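Local coordinates for phytanoyl-CoA dioxygenase (Streptomyces malaysiense, PDB 6ZYL), which hydroxylates the peptide thioholgamide at a beta-carbon as a non-heme monooxygenase, probably using iron and 2-oxoglutarate, at residues A[29-41]-A[159-171]. Residues are numbered along the deposited sequence; the frame is centred on the assembly and turned at random.
Sequences AERFRTDGFVFPV and TMRYARGSHLHGA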
# COMPACT_ATOMS: atom_id res chain seq x y z
N ALA A 29 12.81 11.72 -7.77
CA ALA A 29 12.79 12.14 -6.37
C ALA A 29 12.34 13.59 -6.24
O ALA A 29 11.61 13.94 -5.30
CB ALA A 29 14.18 11.96 -5.75
N GLU A 30 12.74 14.45 -7.18
CA GLU A 30 12.35 15.85 -7.12
C GLU A 30 10.84 16.00 -7.27
O GLU A 30 10.20 16.76 -6.53
CB GLU A 30 13.08 16.65 -8.19
CG GLU A 30 13.10 18.15 -7.94
CD GLU A 30 13.26 18.96 -9.21
OE1 GLU A 30 12.80 20.12 -9.24
OE2 GLU A 30 13.85 18.44 -10.18
N ARG A 31 10.25 15.29 -8.23
CA ARG A 31 8.80 15.34 -8.40
C ARG A 31 8.10 14.80 -7.16
O ARG A 31 7.13 15.39 -6.67
CB ARG A 31 8.39 14.54 -9.64
CG ARG A 31 9.02 15.01 -10.94
CD ARG A 31 8.98 13.91 -11.99
NE ARG A 31 7.63 13.39 -12.20
CZ ARG A 31 7.34 12.32 -12.94
NH1 ARG A 31 8.31 11.65 -13.54
NH2 ARG A 31 6.08 11.93 -13.07
N PHE A 32 8.58 13.67 -6.63
CA PHE A 32 7.97 13.07 -5.45
C PHE A 32 7.98 14.04 -4.28
O PHE A 32 6.97 14.22 -3.59
CB PHE A 32 8.70 11.78 -5.09
CG PHE A 32 8.19 11.10 -3.85
CD1 PHE A 32 7.02 10.36 -3.88
CD2 PHE A 32 8.87 11.21 -2.66
CE1 PHE A 32 6.54 9.74 -2.74
CE2 PHE A 32 8.40 10.59 -1.51
CZ PHE A 32 7.24 9.86 -1.56
N ARG A 33 9.12 14.69 -4.03
CA ARG A 33 9.22 15.58 -2.88
C ARG A 33 8.43 16.87 -3.08
O ARG A 33 7.89 17.42 -2.12
CB ARG A 33 10.69 15.90 -2.59
CG ARG A 33 11.51 14.69 -2.17
CD ARG A 33 11.01 14.08 -0.86
NE ARG A 33 11.71 12.84 -0.53
CZ ARG A 33 11.35 12.01 0.45
NH1 ARG A 33 10.29 12.28 1.19
NH2 ARG A 33 12.06 10.91 0.68
N THR A 34 8.34 17.35 -4.32
CA THR A 34 7.57 18.56 -4.58
C THR A 34 6.07 18.29 -4.52
O THR A 34 5.34 18.94 -3.77
CB THR A 34 7.94 19.15 -5.95
OG1 THR A 34 9.35 19.42 -5.99
CG2 THR A 34 7.17 20.43 -6.22
N ASP A 35 5.61 17.31 -5.30
CA ASP A 35 4.18 17.04 -5.38
C ASP A 35 3.67 16.14 -4.26
O ASP A 35 2.48 16.19 -3.95
CB ASP A 35 3.85 16.39 -6.74
CG ASP A 35 4.11 17.32 -7.91
OD1 ASP A 35 4.03 18.55 -7.71
OD2 ASP A 35 4.39 16.82 -9.02
N GLY A 36 4.54 15.35 -3.65
CA GLY A 36 4.11 14.33 -2.72
C GLY A 36 3.71 13.03 -3.37
O GLY A 36 3.25 12.12 -2.66
N PHE A 37 3.85 12.92 -4.68
CA PHE A 37 3.55 11.70 -5.42
C PHE A 37 4.35 11.74 -6.71
O PHE A 37 4.93 12.77 -7.08
CB PHE A 37 2.05 11.57 -5.70
CG PHE A 37 1.47 12.71 -6.50
CD1 PHE A 37 1.73 12.83 -7.85
CD2 PHE A 37 0.67 13.66 -5.89
CE1 PHE A 37 1.21 13.88 -8.59
CE2 PHE A 37 0.13 14.71 -6.62
CZ PHE A 37 0.41 14.82 -7.97
N VAL A 38 4.37 10.61 -7.41
CA VAL A 38 5.01 10.54 -8.72
C VAL A 38 4.39 9.35 -9.46
O VAL A 38 4.37 8.23 -8.94
CB VAL A 38 6.54 10.43 -8.59
CG1 VAL A 38 6.96 9.07 -8.07
CG2 VAL A 38 7.21 10.77 -9.92
N PHE A 39 3.86 9.60 -10.65
CA PHE A 39 3.20 8.56 -11.44
C PHE A 39 3.05 9.05 -12.87
O PHE A 39 3.01 10.27 -13.11
CB PHE A 39 1.83 8.18 -10.85
CG PHE A 39 0.76 9.21 -11.09
CD1 PHE A 39 0.01 9.18 -12.26
CD2 PHE A 39 0.49 10.19 -10.15
CE1 PHE A 39 -0.98 10.12 -12.49
CE2 PHE A 39 -0.50 11.13 -10.38
CZ PHE A 39 -1.23 11.10 -11.55
N PRO A 40 2.96 8.14 -13.85
CA PRO A 40 3.15 6.69 -13.66
C PRO A 40 4.63 6.35 -13.55
O PRO A 40 5.44 7.07 -14.12
CB PRO A 40 2.52 6.09 -14.92
CG PRO A 40 2.77 7.14 -15.97
CD PRO A 40 2.63 8.48 -15.25
N VAL A 41 4.98 5.29 -12.82
CA VAL A 41 6.30 4.68 -12.95
C VAL A 41 6.08 3.25 -13.41
O VAL A 41 5.16 2.56 -12.94
CB VAL A 41 7.12 4.72 -11.63
CG1 VAL A 41 7.04 6.10 -10.99
CG2 VAL A 41 6.65 3.65 -10.67
N THR A 159 -11.14 5.61 -9.26
CA THR A 159 -9.72 5.78 -9.00
C THR A 159 -9.49 6.80 -7.88
O THR A 159 -10.39 7.52 -7.44
CB THR A 159 -8.98 6.21 -10.26
OG1 THR A 159 -7.57 6.08 -10.06
CG2 THR A 159 -9.30 7.66 -10.61
N MET A 160 -8.24 6.85 -7.43
CA MET A 160 -7.80 7.75 -6.38
C MET A 160 -7.45 9.11 -6.97
O MET A 160 -6.98 9.22 -8.10
CB MET A 160 -6.58 7.14 -5.69
CG MET A 160 -6.01 7.87 -4.50
SD MET A 160 -4.96 6.71 -3.57
CE MET A 160 -3.79 6.20 -4.83
N ARG A 161 -7.70 10.16 -6.18
CA ARG A 161 -7.30 11.52 -6.51
C ARG A 161 -6.26 11.99 -5.50
O ARG A 161 -6.37 11.71 -4.31
CB ARG A 161 -8.48 12.50 -6.46
CG ARG A 161 -9.75 12.07 -7.16
CD ARG A 161 -10.67 13.27 -7.35
NE ARG A 161 -11.40 13.63 -6.13
CZ ARG A 161 -12.37 12.89 -5.59
NH1 ARG A 161 -12.71 11.73 -6.15
NH2 ARG A 161 -12.98 13.30 -4.49
N TYR A 162 -5.26 12.73 -5.98
CA TYR A 162 -4.23 13.29 -5.12
C TYR A 162 -4.43 14.80 -4.95
O TYR A 162 -4.94 15.47 -5.85
CB TYR A 162 -2.83 13.06 -5.68
CG TYR A 162 -2.31 11.64 -5.61
CD1 TYR A 162 -2.68 10.78 -4.58
CD2 TYR A 162 -1.44 11.17 -6.58
CE1 TYR A 162 -2.19 9.49 -4.53
CE2 TYR A 162 -0.95 9.89 -6.54
CZ TYR A 162 -1.32 9.05 -5.52
OH TYR A 162 -0.82 7.77 -5.50
N ALA A 163 -4.01 15.31 -3.80
CA ALA A 163 -3.94 16.75 -3.54
C ALA A 163 -2.47 17.14 -3.56
O ALA A 163 -1.74 16.92 -2.59
CB ALA A 163 -4.60 17.10 -2.21
N ARG A 164 -2.03 17.72 -4.68
CA ARG A 164 -0.62 18.06 -4.85
C ARG A 164 -0.12 18.93 -3.70
O ARG A 164 -0.78 19.90 -3.31
CB ARG A 164 -0.43 18.79 -6.19
CG ARG A 164 1.00 18.92 -6.66
CD ARG A 164 1.06 19.64 -8.01
NE ARG A 164 1.04 18.72 -9.14
CZ ARG A 164 0.03 18.60 -9.99
NH1 ARG A 164 -1.06 19.34 -9.86
NH2 ARG A 164 0.11 17.72 -10.99
N GLY A 165 1.04 18.57 -3.17
CA GLY A 165 1.66 19.33 -2.11
C GLY A 165 1.04 19.19 -0.74
O GLY A 165 1.53 19.80 0.22
N SER A 166 -0.01 18.38 -0.59
CA SER A 166 -0.71 18.24 0.68
C SER A 166 0.10 17.51 1.74
O SER A 166 -0.40 17.33 2.85
CB SER A 166 -2.04 17.52 0.46
OG SER A 166 -1.82 16.24 -0.13
N HIS A 167 1.32 17.08 1.42
CA HIS A 167 2.11 16.24 2.31
C HIS A 167 3.15 16.99 3.12
O HIS A 167 3.79 16.39 3.99
CB HIS A 167 2.84 15.17 1.48
CG HIS A 167 3.90 15.73 0.59
ND1 HIS A 167 3.63 16.66 -0.39
CD2 HIS A 167 5.23 15.51 0.54
CE1 HIS A 167 4.75 16.99 -1.01
NE2 HIS A 167 5.74 16.30 -0.47
N LEU A 168 3.34 18.29 2.86
CA LEU A 168 4.54 18.96 3.33
C LEU A 168 4.55 19.21 4.83
O LEU A 168 5.62 19.49 5.38
CB LEU A 168 4.70 20.29 2.57
CG LEU A 168 4.96 20.09 1.08
CD1 LEU A 168 4.64 21.34 0.28
CD2 LEU A 168 6.40 19.66 0.84
N HIS A 169 3.41 19.09 5.50
CA HIS A 169 3.34 19.26 6.95
C HIS A 169 3.06 17.94 7.67
O HIS A 169 2.58 17.95 8.81
CB HIS A 169 2.29 20.30 7.32
CG HIS A 169 2.58 21.67 6.77
ND1 HIS A 169 3.82 22.26 6.86
CD2 HIS A 169 1.78 22.56 6.14
CE1 HIS A 169 3.78 23.45 6.30
NE2 HIS A 169 2.55 23.66 5.85
N GLY A 170 3.35 16.81 7.03
CA GLY A 170 3.10 15.53 7.66
C GLY A 170 1.62 15.28 7.88
O GLY A 170 0.75 15.93 7.29
N ALA A 171 1.33 14.31 8.75
CA ALA A 171 -0.05 13.98 9.06
C ALA A 171 -0.74 15.17 9.69
O ALA A 171 -0.14 15.92 10.47
CB ALA A 171 -0.11 12.77 10.00
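His-167 reaches from its turn to the C-terminal end of helix 28-35, where its NE2 donates to Arg-33 O over 2.9 Å. Its CG sits between the backbone N and the carbonyl carbon (chi1 68°), which turns the ring toward the helix end. The donor stands above that carbonyl plane, with an N-H...O angle of 138°. The imidazole lies with one face against the CA of Gly-36, the residue that leaves the helix with positive phi, and with the other against Leu-168 CG. With an alanine at this position, Arg-33 O would probably lose its side-chain donor and a gap open beside Gly-36. Gly-165 N gives Asp-35 O a nearly straight bond (173°). Gly-36 leads into strand 37-41, at the edge of the major sheet of a double-stranded beta-helix, the PhyH-family fold; strand 160-162 belongs to the smaller sheet, and Phe-37, Phe-39 and Tyr-162 form an aromatic cluster between them. CB of Phe-37 meets Tyr-162 CE2 (3.5 Å), its CG and CD2 lie against Tyr-162 CD2, its CE2 reaches Tyr-162 CB, and its CZ approaches Arg-164 NE (4.1 Å). The rings form an offset, barely overlapping pair. Asp-35 CB backs the other face of Phe-37, and OD1 of Asp-35 forms a salt bridge to Arg-164 NE (3.3 Å). Tyr-162 OH is hydrogen-bonded to Ser-210 OG and His-212 ND1.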